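RNA-dependent RNA Polymerase (Bombyx mori cytoplasmic polyhedrosis virus, PDB 6TZ0) catalyses RNA-templated RNA synthesis, transcribing the double-stranded viral genome and probably also making the complementary minus strands during genome replication. Local coordinates at residues A370-N375 with K382-N387; S399-I404 with L568-K573; D561-F566 with S645-V650; S572-P577 with N603-A608. All blocks are in the same frame, centred on the assembly; numbering follows the deposited sequence.

Three of the four contacts share helix 557-573 within the polymerase domain. Interaction 3 is its fully buried crossing with helix 644-665, built from aromatic and aliphatic side chains on the active-site side. Interaction 2, partly buried, sets the next part of the helix against the start of helix 401-409 through methyl and methylene groups, with a lysine at the exposed margin. Interaction 4 is buried and mixed: it takes the end of the helix and the chain beyond it onto the N-terminus of helix 604-614 by hydrogen bonds and ring packing. Interaction 1 is the surface contact, a bulged hairpin joined by backbone bonds; its Lys382 and Gln383 touch helix 557-573.

Interaction 1: residues A370-N375 with K382-N387; sequences AVLMSN and KQKYAN
Met373 and Lys382 each place CG anti to the backbone N (chi1 -172° and -171°), and the two side chains leave the sheet on the same face, Met373 CB lying 3.7 Å from Lys382 CB. Both chains then bend at chi3, and as they cross Met373 CE comes to 4.1 Å from Lys382 CE. The backbones pair as an antiparallel hairpin. Lys384 N donates to Ala370 O at 3.0 Å, with a weak return bond from Ala370 N to Lys384 O; Val371 and Gln383 then form the non-hydrogen-bonded pair. The register slips by one residue in a classic beta bulge: Lys382 O accepts from Leu372 N at 2.8 Å and from Met373 N at 3.2 Å, both arriving from the same face of its carbonyl plane. Lys382 N closes the pair on Met373 O at 3.3 Å. Leu372, the extra residue, crosses Lys384 obliquely, its CD1 3.8 Å from Lys384 CB. Gln383 CB leaves on the other face, shared with Val371, 4.1 Å from Val371 CA. Within this chain strand 380-384 is an outermost strand of a four-stranded antiparallel sheet, and strand 370-375 passes the pairing on to strand 585-591. On the Gln383 side lies helix 557-573, with Thr565 and Leu568 against that side chain and Asp561 weakly bonded to its NE2.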
loop_
_atom_site.group_PDB
_atom_site.type_symbol
_atom_site.label_atom_id
_atom_site.label_comp_id
_atom_site.label_asym_id
_atom_site.label_seq_id
_atom_site.Cartn_x
_atom_site.Cartn_y
_atom_site.Cartn_z
ATOM N N ALA A 370 -1.405 30.373 8.853
ATOM C CA ALA A 370 -0.458 31.474 8.892
ATOM C C ALA A 370 0.924 30.960 9.268
ATOM O O ALA A 370 1.095 30.275 10.274
ATOM C CB ALA A 370 -0.919 32.533 9.886
ATOM N N VAL A 371 1.909 31.279 8.440
ATOM C CA VAL A 371 3.275 30.806 8.624
ATOM C C VAL A 371 3.946 31.678 9.670
ATOM O O VAL A 371 4.071 32.886 9.482
ATOM C CB VAL A 371 4.051 30.835 7.301
ATOM C CG1 VAL A 371 5.512 30.541 7.526
ATOM C CG2 VAL A 371 3.473 29.830 6.354
ATOM N N LEU A 372 4.385 31.069 10.770
ATOM C CA LEU A 372 4.970 31.815 11.877
ATOM C C LEU A 372 6.490 31.860 11.819
ATOM O O LEU A 372 7.086 32.896 12.120
ATOM C CB LEU A 372 4.536 31.203 13.207
ATOM C CG LEU A 372 3.051 31.252 13.548
ATOM C CD1 LEU A 372 2.796 30.470 14.811
ATOM C CD2 LEU A 372 2.580 32.674 13.701
ATOM N N MET A 373 7.128 30.751 11.464
ATOM C CA MET A 373 8.576 30.675 11.337
ATOM C C MET A 373 8.899 30.091 9.971
ATOM O O MET A 373 8.177 29.223 9.479
ATOM C CB MET A 373 9.186 29.819 12.450
ATOM C CG MET A 373 10.685 29.847 12.502
ATOM S SD MET A 373 11.442 28.767 13.717
ATOM C CE MET A 373 11.032 29.636 15.219
ATOM N N SER A 374 9.976 30.565 9.355
ATOM C CA SER A 374 10.197 30.272 7.951
ATOM C C SER A 374 11.679 30.160 7.633
ATOM O O SER A 374 12.506 30.895 8.168
ATOM C CB SER A 374 9.564 31.355 7.083
ATOM O OG SER A 374 9.798 31.103 5.728
ATOM N N ASN A 375 11.986 29.264 6.703
ATOM C CA ASN A 375 13.321 29.023 6.181
ATOM C C ASN A 375 13.797 30.229 5.363
ATOM O O ASN A 375 13.027 31.127 5.029
ATOM C CB ASN A 375 13.288 27.758 5.323
ATOM C CG ASN A 375 14.638 27.163 5.089
ATOM O OD1 ASN A 375 15.650 27.684 5.553
ATOM N ND2 ASN A 375 14.668 26.061 4.356
ATOM N N LYS A 382 7.073 26.485 10.926
ATOM C CA LYS A 382 6.110 26.565 12.009
ATOM C C LYS A 382 4.914 27.362 11.521
ATOM O O LYS A 382 5.078 28.409 10.898
ATOM C CB LYS A 382 6.725 27.225 13.237
ATOM C CG LYS A 382 5.889 27.166 14.479
ATOM C CD LYS A 382 6.599 27.880 15.597
ATOM C CE LYS A 382 7.849 27.128 16.008
ATOM N NZ LYS A 382 7.518 25.825 16.641
ATOM N N GLN A 383 3.716 26.875 11.822
ATOM C CA GLN A 383 2.516 27.470 11.257
ATOM C C GLN A 383 1.313 27.156 12.134
ATOM O O GLN A 383 1.330 26.216 12.930
ATOM C CB GLN A 383 2.318 26.993 9.820
ATOM C CG GLN A 383 2.368 25.502 9.693
ATOM C CD GLN A 383 2.341 25.051 8.263
ATOM O OE1 GLN A 383 2.272 25.865 7.352
ATOM N NE2 GLN A 383 2.395 23.746 8.053
ATOM N N LYS A 384 0.271 27.965 11.978
ATOM C CA LYS A 384 -0.873 27.937 12.875
ATOM C C LYS A 384 -2.074 28.487 12.126
ATOM O O LYS A 384 -1.933 29.375 11.286
ATOM C CB LYS A 384 -0.579 28.763 14.134
ATOM C CG LYS A 384 -1.574 28.622 15.262
ATOM C CD LYS A 384 -1.123 29.421 16.460
ATOM C CE LYS A 384 -1.970 29.120 17.677
ATOM N NZ LYS A 384 -3.368 29.578 17.520
ATOM N N TYR A 385 -3.253 27.951 12.423
ATOM C CA TYR A 385 -4.470 28.362 11.733
ATOM C C TYR A 385 -5.146 29.530 12.429
ATOM O O TYR A 385 -5.202 29.593 13.658
ATOM C CB TYR A 385 -5.448 27.195 11.615
ATOM C CG TYR A 385 -5.081 26.240 10.513
ATOM C CD1 TYR A 385 -5.469 26.490 9.207
ATOM C CD2 TYR A 385 -4.318 25.117 10.769
ATOM C CE1 TYR A 385 -5.128 25.642 8.194
ATOM C CE2 TYR A 385 -3.980 24.254 9.759
ATOM C CZ TYR A 385 -4.381 24.528 8.476
ATOM O OH TYR A 385 -4.032 23.675 7.466
ATOM N N ALA A 386 -5.659 30.459 11.624
ATOM C CA ALA A 386 -6.410 31.582 12.168
ATOM C C ALA A 386 -7.794 31.132 12.618
ATOM O O ALA A 386 -8.136 31.230 13.801
ATOM C CB ALA A 386 -6.510 32.701 11.131
ATOM N N ASN A 387 -8.590 30.613 11.687
ATOM C CA ASN A 387 -9.924 30.106 11.974
ATOM C C ASN A 387 -10.356 29.239 10.800
ATOM O O ASN A 387 -9.871 29.411 9.679
ATOM C CB ASN A 387 -10.926 31.243 12.197
ATOM C CG ASN A 387 -12.205 30.778 12.856
ATOM O OD1 ASN A 387 -12.374 29.593 13.144
ATOM N ND2 ASN A 387 -13.116 31.711 13.102
#

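Interaction 2: residues S399-I404 with L568-K573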
loop_
_atom_site.group_PDB
_atom_site.type_symbol
_atom_site.label_atom_id
_atom_site.label_comp_id
_atom_site.label_asym_id
_atom_site.label_seq_id
_atom_site.Cartn_x
_atom_site.Cartn_y
_atom_site.Cartn_z
ATOM N N SER A 399 -3.021 19.000 21.529
ATOM C CA SER A 399 -2.844 18.511 22.885
ATOM C C SER A 399 -2.069 17.203 22.951
ATOM O O SER A 399 -1.800 16.719 24.051
ATOM C CB SER A 399 -4.209 18.347 23.542
ATOM O OG SER A 399 -4.987 17.407 22.836
ATOM N N PHE A 400 -1.694 16.629 21.810
ATOM C CA PHE A 400 -0.959 15.375 21.766
ATOM C C PHE A 400 0.510 15.545 21.411
ATOM O O PHE A 400 1.248 14.562 21.464
ATOM C CB PHE A 400 -1.600 14.418 20.755
ATOM C CG PHE A 400 -2.929 13.877 21.185
ATOM C CD1 PHE A 400 -3.004 12.776 22.019
ATOM C CD2 PHE A 400 -4.103 14.470 20.761
ATOM C CE1 PHE A 400 -4.223 12.276 22.411
ATOM C CE2 PHE A 400 -5.319 13.974 21.156
ATOM C CZ PHE A 400 -5.376 12.879 21.988
ATOM N N THR A 401 0.953 16.760 21.079
ATOM C CA THR A 401 2.253 16.930 20.433
ATOM C C THR A 401 3.423 16.684 21.376
ATOM O O THR A 401 4.460 16.168 20.943
ATOM C CB THR A 401 2.359 18.325 19.825
ATOM O OG1 THR A 401 2.175 19.300 20.852
ATOM C CG2 THR A 401 1.315 18.523 18.753
ATOM N N ASP A 402 3.284 17.016 22.657
ATOM C CA ASP A 402 4.417 16.896 23.568
ATOM C C ASP A 402 4.678 15.453 23.981
ATOM O O ASP A 402 5.841 15.032 24.058
ATOM C CB ASP A 402 4.189 17.772 24.795
ATOM C CG ASP A 402 5.411 17.860 25.676
ATOM O OD1 ASP A 402 6.374 18.557 25.285
ATOM O OD2 ASP A 402 5.411 17.228 26.756
ATOM N N GLU A 403 3.617 14.679 24.213
ATOM C CA GLU A 403 3.758 13.253 24.480
ATOM C C GLU A 403 4.312 12.507 23.272
ATOM O O GLU A 403 5.180 11.635 23.419
ATOM C CB GLU A 403 2.408 12.676 24.893
ATOM C CG GLU A 403 2.424 11.198 25.205
ATOM C CD GLU A 403 3.188 10.863 26.466
ATOM O OE1 GLU A 403 3.262 11.721 27.373
ATOM O OE2 GLU A 403 3.716 9.734 26.553
ATOM N N ILE A 404 3.843 12.854 22.067
ATOM C CA ILE A 404 4.346 12.220 20.851
ATOM C C ILE A 404 5.809 12.579 20.621
ATOM O O ILE A 404 6.604 11.726 20.220
ATOM C CB ILE A 404 3.456 12.580 19.644
ATOM C CG1 ILE A 404 2.088 11.929 19.783
ATOM C CG2 ILE A 404 4.031 12.081 18.346
ATOM C CD1 ILE A 404 1.093 12.395 18.766
ATOM N N LEU A 568 4.713 19.352 11.884
ATOM C CA LEU A 568 5.708 20.376 12.182
ATOM C C LEU A 568 5.686 20.795 13.646
ATOM O O LEU A 568 6.736 21.146 14.189
ATOM C CB LEU A 568 5.519 21.586 11.273
ATOM C CG LEU A 568 5.948 21.378 9.825
ATOM C CD1 LEU A 568 5.601 22.587 8.988
ATOM C CD2 LEU A 568 7.425 21.102 9.764
ATOM N N ASP A 569 4.526 20.724 14.308
ATOM C CA ASP A 569 4.472 20.970 15.749
ATOM C C ASP A 569 5.264 19.924 16.521
ATOM O O ASP A 569 6.096 20.263 17.380
ATOM C CB ASP A 569 3.026 20.979 16.239
ATOM C CG ASP A 569 2.272 22.210 15.820
ATOM O OD1 ASP A 569 2.910 23.263 15.631
ATOM O OD2 ASP A 569 1.033 22.132 15.699
ATOM N N VAL A 570 5.027 18.645 16.214
ATOM C CA VAL A 570 5.748 17.581 16.908
ATOM C C VAL A 570 7.233 17.626 16.563
ATOM O O VAL A 570 8.090 17.408 17.425
ATOM C CB VAL A 570 5.130 16.213 16.575
ATOM C CG1 VAL A 570 5.857 15.107 17.302
ATOM C CG2 VAL A 570 3.678 16.194 16.937
ATOM N N ALA A 571 7.561 17.964 15.316
ATOM C CA ALA A 571 8.954 18.021 14.897
ATOM C C ALA A 571 9.691 19.188 15.530
ATOM O O ALA A 571 10.888 19.081 15.806
ATOM C CB ALA A 571 9.035 18.110 13.377
ATOM N N SER A 572 9.006 20.302 15.774
ATOM C CA SER A 572 9.653 21.414 16.453
ATOM C C SER A 572 9.851 21.113 17.930
ATOM O O SER A 572 10.864 21.512 18.514
ATOM C CB SER A 572 8.832 22.685 16.282
ATOM O OG SER A 572 7.630 22.596 17.016
ATOM N N LYS A 573 8.907 20.401 18.554
ATOM C CA LYS A 573 9.049 20.139 19.985
ATOM C C LYS A 573 10.100 19.086 20.321
ATOM O O LYS A 573 10.574 19.060 21.458
ATOM C CB LYS A 573 7.714 19.722 20.599
ATOM C CG LYS A 573 6.741 20.861 20.814
ATOM C CD LYS A 573 5.441 20.358 21.396
ATOM C CE LYS A 573 4.534 21.507 21.810
ATOM N NZ LYS A 573 4.071 22.327 20.662
#
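Asp569 O, in a helix turn that packs on Thr401, is gripped by two donors from the same face of its carbonyl plane: Ser572 OG donates to Asp569 O at 2.8 Å and Lys573 N to Asp569 O at 3.0 Å. That turn presents Asp569, Val570 and Lys573 to the start of helix 401-409, and the contact itself is van der Waals packing. Thr401 is central. Its CG2 sits 3.8 Å from Val570 CG2 and also rests on Asp569 CB. Its OG1, held between the backbone N and the carbonyl carbon (chi1 58°), lies 3.4 Å from Lys573 CE, while its weak hydrogen bond goes back to Ser398 O. Val570 divides its branches: CG2 meets Thr401, and CG1 meets Ile404 CG2 at 3.7 Å, these two side chains crossing at about a right angle. At the exposed margin Lys573 CD passes by Asp402, but Lys573 NZ stays 6.4 Å from Asp402 OD1, too far for a salt bridge. Phe566, one turn earlier on helix 557-573, extends the packing against Thr401 and Ile404. On other sides of the same helix, Ser572 meets Lys382 of strand 380-384, and Ala571 lies on Trp606 of helix 604-614.

Interaction 3: residues D561-F566 with S645-V650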
loop_
_atom_site.group_PDB
_atom_site.type_symbol
_atom_site.label_atom_id
_atom_site.label_comp_id
_atom_site.label_asym_id
_atom_site.label_seq_id
_atom_site.Cartn_x
_atom_site.Cartn_y
_atom_site.Cartn_z
ATOM N N ASP A 561 -1.731 20.121 4.049
ATOM C CA ASP A 561 -1.124 21.068 4.980
ATOM C C ASP A 561 -1.710 20.991 6.396
ATOM O O ASP A 561 -1.015 21.357 7.347
ATOM C CB ASP A 561 -1.262 22.479 4.418
ATOM C CG ASP A 561 -0.169 23.405 4.894
ATOM O OD1 ASP A 561 0.709 22.964 5.661
ATOM O OD2 ASP A 561 -0.168 24.578 4.477
ATOM N N ILE A 562 -2.934 20.470 6.564
ATOM C CA ILE A 562 -3.530 20.323 7.898
ATOM C C ILE A 562 -2.745 19.312 8.729
ATOM O O ILE A 562 -2.410 19.559 9.893
ATOM C CB ILE A 562 -5.013 19.921 7.793
ATOM C CG1 ILE A 562 -5.833 21.004 7.101
ATOM C CG2 ILE A 562 -5.610 19.645 9.164
ATOM C CD1 ILE A 562 -7.250 20.608 6.817
ATOM N N TYR A 563 -2.440 18.157 8.138
ATOM C CA TYR A 563 -1.579 17.174 8.783
ATOM C C TYR A 563 -0.145 17.674 8.884
ATOM O O TYR A 563 0.568 17.316 9.831
ATOM C CB TYR A 563 -1.653 15.868 7.992
ATOM C CG TYR A 563 -0.911 14.674 8.549
ATOM C CD1 TYR A 563 -1.426 13.946 9.610
ATOM C CD2 TYR A 563 0.282 14.248 7.983
ATOM C CE1 TYR A 563 -0.762 12.846 10.107
ATOM C CE2 TYR A 563 0.950 13.148 8.479
ATOM C CZ TYR A 563 0.423 12.456 9.541
ATOM O OH TYR A 563 1.085 11.363 10.035
ATOM N N ASN A 564 0.289 18.503 7.924
ATOM C CA ASN A 564 1.643 19.048 7.979
ATOM C C ASN A 564 1.850 19.971 9.173
ATOM O O ASN A 564 2.954 20.019 9.714
ATOM C CB ASN A 564 1.985 19.801 6.697
ATOM C CG ASN A 564 2.204 18.887 5.526
ATOM O OD1 ASN A 564 2.728 17.789 5.675
ATOM N ND2 ASN A 564 1.844 19.349 4.342
ATOM N N THR A 565 0.813 20.705 9.592
ATOM C CA THR A 565 0.930 21.538 10.792
ATOM C C THR A 565 1.168 20.700 12.041
ATOM O O THR A 565 1.989 21.061 12.892
ATOM C CB THR A 565 -0.322 22.385 10.997
ATOM O OG1 THR A 565 -1.459 21.528 11.119
ATOM C CG2 THR A 565 -0.530 23.320 9.858
ATOM N N PHE A 566 0.446 19.587 12.169
ATOM C CA PHE A 566 0.627 18.669 13.290
ATOM C C PHE A 566 2.020 18.049 13.283
ATOM O O PHE A 566 2.683 17.964 14.332
ATOM C CB PHE A 566 -0.472 17.609 13.219
ATOM C CG PHE A 566 -0.327 16.491 14.196
ATOM C CD1 PHE A 566 -0.544 16.690 15.544
ATOM C CD2 PHE A 566 -0.025 15.214 13.750
ATOM C CE1 PHE A 566 -0.417 15.639 16.435
ATOM C CE2 PHE A 566 0.102 14.167 14.631
ATOM C CZ PHE A 566 -0.096 14.377 15.973
ATOM N N SER A 645 -2.125 5.527 5.399
ATOM C CA SER A 645 -3.280 5.240 6.235
ATOM C C SER A 645 -3.314 6.140 7.460
ATOM O O SER A 645 -4.398 6.570 7.886
ATOM C CB SER A 645 -3.265 3.769 6.644
ATOM O OG SER A 645 -4.335 3.459 7.513
ATOM N N THR A 646 -2.136 6.456 8.007
ATOM C CA THR A 646 -2.055 7.301 9.188
ATOM C C THR A 646 -2.510 8.717 8.908
ATOM O O THR A 646 -3.084 9.344 9.797
ATOM C CB THR A 646 -0.632 7.338 9.739
ATOM O OG1 THR A 646 0.236 7.948 8.783
ATOM C CG2 THR A 646 -0.139 5.942 10.029
ATOM N N HIS A 647 -2.284 9.218 7.690
ATOM C CA HIS A 647 -2.736 10.557 7.329
ATOM C C HIS A 647 -4.247 10.683 7.423
ATOM O O HIS A 647 -4.763 11.579 8.102
ATOM C CB HIS A 647 -2.273 10.910 5.920
ATOM C CG HIS A 647 -2.734 12.254 5.456
ATOM N ND1 HIS A 647 -3.947 12.454 4.838
ATOM C CD2 HIS A 647 -2.141 13.466 5.517
ATOM C CE1 HIS A 647 -4.085 13.734 4.546
ATOM N NE2 HIS A 647 -3.003 14.370 4.946
ATOM N N HIS A 648 -4.970 9.779 6.761
ATOM C CA HIS A 648 -6.423 9.851 6.757
ATOM C C HIS A 648 -6.997 9.552 8.132
ATOM O O HIS A 648 -7.966 10.200 8.544
ATOM C CB HIS A 648 -6.999 8.892 5.718
ATOM C CG HIS A 648 -6.505 9.145 4.329
ATOM N ND1 HIS A 648 -6.780 10.303 3.638
ATOM C CD2 HIS A 648 -5.798 8.368 3.482
ATOM C CE1 HIS A 648 -6.237 10.245 2.437
ATOM N NE2 HIS A 648 -5.633 9.079 2.318
ATOM N N THR A 649 -6.366 8.641 8.884
ATOM C CA THR A 649 -6.837 8.325 10.229
ATOM C C THR A 649 -6.689 9.518 11.170
ATOM O O THR A 649 -7.643 9.887 11.872
ATOM C CB THR A 649 -6.070 7.127 10.771
ATOM O OG1 THR A 649 -6.231 6.019 9.883
ATOM C CG2 THR A 649 -6.600 6.748 12.127
ATOM N N VAL A 650 -5.503 10.142 11.175
ATOM C CA VAL A 650 -5.240 11.297 12.028
ATOM C C VAL A 650 -6.135 12.467 11.652
ATOM O O VAL A 650 -6.737 13.102 12.526
ATOM C CB VAL A 650 -3.747 11.668 11.965
ATOM C CG1 VAL A 650 -3.499 13.035 12.542
ATOM C CG2 VAL A 650 -2.929 10.669 12.751
#
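Tyr563 and His647 make the close part of this contact, where segments 561-566 and 645-650, of helices 557-573 and 644-665, cross at 91° with their axes 10.4 Å apart. Tyr563 CG is anti to the backbone N (chi1 -176°), on the side of the second helix. The imidazole of His647 turns an edge to the phenol face in an offset edge-to-face pair, ring centroids 5.0 Å apart and planes at 63°; its CD2 is the leading atom, 3.5 Å from Tyr563 CG. His647 CA also stands over the phenol face, displaced toward the rim, in a CH-pi contact 4.3 Å from the Tyr563 ring centroid. Val650, one turn on, comes to the ring edge instead, with CG1 in the ring plane and 3.7 Å from Tyr563 CE1. The looser side has no opening to solvent, for every touching residue is buried, but its atoms stand further apart. Phe566 CD2 is 4.3 Å from Val650 CG1, and Tyr563 OH is 3.7 Å from Thr646 OG1. Those hydroxyls look to other partners, Tyr563 OH to Pro503 O and Thr646 OG1 weakly to Asp643 O. Helix 557-573 follows motif A, with Asp547 and Asp552, and helix 644-665 the Ser-Gly sequence expected of motif B. His648 weakly bonds Asp552, while Tyr637 stacks on His647. The crossing thus rests on aromatic and aliphatic packing rather than polar bonds between the helices, joining the helix after motif A to the helix after motif B beside the UTP-binding Asp552.

Interaction 4: residues S572-P577 with N603-A608; sequences SKCTVP and NAAWQA
Val576 and Ala604 supply the sound hydrogen bond between the segments: Ala604 N donates to Val576 O at 2.8 Å, nearly along the C=O axis (C=O...N angle 166°). Asn603 makes two weak bonds, one with each end of its amide. CG lies between the backbone N and the carbonyl carbon (chi1 58°), and from there ND2 reaches across to Cys574 SG at 3.3 Å, whereas OD1 turns back to cap the helix by accepting from Trp606 N at 3.4 Å. Asn603 is thus the N-cap of helix 604-614 as well as a link to the chain leaving helix 557-573. Ring packing comes next. Ser572 CB sits over the centre of the six-membered ring of Trp606 as a CH-pi contact, 3.9 Å from that ring's centroid, and Ser572 CA lies over the same face. The indole NE1 is bonded away from this contact, to Leu381 O of strand 380-384. Apolar packing is centred on Ala605, whose CB is 4.2 Å from Val576 CB and 4.3 Å from Cys574 SG. Helix 401-409 lies alongside, Asn409 accepting from Thr575 N through OD1. The first turn of helix 604-614 has the N-H of Ala604 bonded by Val576 O and that of Trp606 weakly by Asn603 OD1, and the partial positive charge of that helix end would be expected to favour both acceptors.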
loop_
_atom_site.group_PDB
_atom_site.type_symbol
_atom_site.label_atom_id
_atom_site.label_comp_id
_atom_site.label_asym_id
_atom_site.label_seq_id
_atom_site.Cartn_x
_atom_site.Cartn_y
_atom_site.Cartn_z
ATOM N N SER A 572 9.006 20.302 15.774
ATOM C CA SER A 572 9.653 21.414 16.453
ATOM C C SER A 572 9.851 21.113 17.930
ATOM O O SER A 572 10.864 21.512 18.514
ATOM C CB SER A 572 8.832 22.685 16.282
ATOM O OG SER A 572 7.630 22.596 17.016
ATOM N N LYS A 573 8.907 20.401 18.554
ATOM C CA LYS A 573 9.049 20.139 19.985
ATOM C C LYS A 573 10.100 19.086 20.321
ATOM O O LYS A 573 10.574 19.060 21.458
ATOM C CB LYS A 573 7.714 19.722 20.599
ATOM C CG LYS A 573 6.741 20.861 20.814
ATOM C CD LYS A 573 5.441 20.358 21.396
ATOM C CE LYS A 573 4.534 21.507 21.810
ATOM N NZ LYS A 573 4.071 22.327 20.662
ATOM N N CYS A 574 10.486 18.226 19.385
ATOM C CA CYS A 574 11.330 17.094 19.740
ATOM C C CYS A 574 12.808 17.477 19.710
ATOM O O CYS A 574 13.179 18.624 19.459
ATOM C CB CYS A 574 11.051 15.907 18.819
ATOM S SG CYS A 574 11.471 16.146 17.093
ATOM N N THR A 575 13.667 16.498 19.998
ATOM C CA THR A 575 15.122 16.681 19.988
ATOM C C THR A 575 15.722 15.418 19.374
ATOM O O THR A 575 16.045 14.463 20.085
ATOM C CB THR A 575 15.651 16.934 21.394
ATOM O OG1 THR A 575 14.963 18.049 21.970
ATOM C CG2 THR A 575 17.137 17.257 21.363
ATOM N N VAL A 576 15.852 15.409 18.052
ATOM C CA VAL A 576 16.342 14.244 17.316
ATOM C C VAL A 576 17.491 14.676 16.417
ATOM O O VAL A 576 17.260 15.366 15.417
ATOM C CB VAL A 576 15.231 13.585 16.478
ATOM C CG1 VAL A 576 15.792 12.446 15.641
ATOM C CG2 VAL A 576 14.111 13.072 17.354
ATOM N N PRO A 577 18.731 14.325 16.725
ATOM C CA PRO A 577 19.805 14.501 15.751
ATOM C C PRO A 577 19.977 13.242 14.917
ATOM O O PRO A 577 19.574 12.146 15.315
ATOM C CB PRO A 577 21.033 14.741 16.633
ATOM C CG PRO A 577 20.748 13.928 17.837
ATOM C CD PRO A 577 19.259 13.983 18.056
ATOM N N ASN A 603 16.628 20.647 14.788
ATOM C CA ASN A 603 17.088 19.267 14.813
ATOM C C ASN A 603 16.863 18.604 13.452
ATOM O O ASN A 603 16.353 19.217 12.515
ATOM C CB ASN A 603 16.434 18.492 15.960
ATOM C CG ASN A 603 14.920 18.473 15.898
ATOM O OD1 ASN A 603 14.311 19.044 15.019
ATOM N ND2 ASN A 603 14.310 17.778 16.834
ATOM N N ALA A 604 17.237 17.326 13.350
ATOM C CA ALA A 604 17.275 16.653 12.055
ATOM C C ALA A 604 15.880 16.327 11.539
ATOM O O ALA A 604 15.611 16.447 10.334
ATOM C CB ALA A 604 18.102 15.377 12.160
ATOM N N ALA A 605 14.989 15.900 12.435
ATOM C CA ALA A 605 13.651 15.482 12.038
ATOM C C ALA A 605 12.825 16.643 11.515
ATOM O O ALA A 605 12.034 16.470 10.587
ATOM C CB ALA A 605 12.943 14.830 13.217
ATOM N N TRP A 606 13.023 17.834 12.072
ATOM C CA TRP A 606 12.258 18.992 11.633
ATOM C C TRP A 606 12.780 19.514 10.300
ATOM O O TRP A 606 11.998 19.994 9.472
ATOM C CB TRP A 606 12.265 20.016 12.768
ATOM C CG TRP A 606 11.576 21.305 12.599
ATOM C CD1 TRP A 606 10.458 21.550 11.872
ATOM C CD2 TRP A 606 11.806 22.475 13.379
ATOM N NE1 TRP A 606 10.055 22.844 12.048
ATOM C CE2 TRP A 606 10.862 23.432 12.983
ATOM C CE3 TRP A 606 12.750 22.821 14.346
ATOM C CZ2 TRP A 606 10.838 24.713 13.509
ATOM C CZ3 TRP A 606 12.727 24.096 14.864
ATOM C CH2 TRP A 606 11.778 25.024 14.446
ATOM N N GLN A 607 14.073 19.314 10.030
ATOM C CA GLN A 607 14.617 19.555 8.695
ATOM C C GLN A 607 14.009 18.609 7.671
ATOM O O GLN A 607 13.612 19.035 6.578
ATOM C CB GLN A 607 16.133 19.385 8.694
ATOM C CG GLN A 607 16.891 20.395 9.494
ATOM C CD GLN A 607 18.365 20.116 9.498
ATOM O OE1 GLN A 607 18.833 19.205 8.832
ATOM N NE2 GLN A 607 19.103 20.862 10.297
ATOM N N ALA A 608 13.929 17.317 8.011
ATOM C CA ALA A 608 13.373 16.333 7.084
ATOM C C ALA A 608 11.895 16.577 6.822
ATOM O O ALA A 608 11.447 16.516 5.672
ATOM C CB ALA A 608 13.583 14.922 7.624
#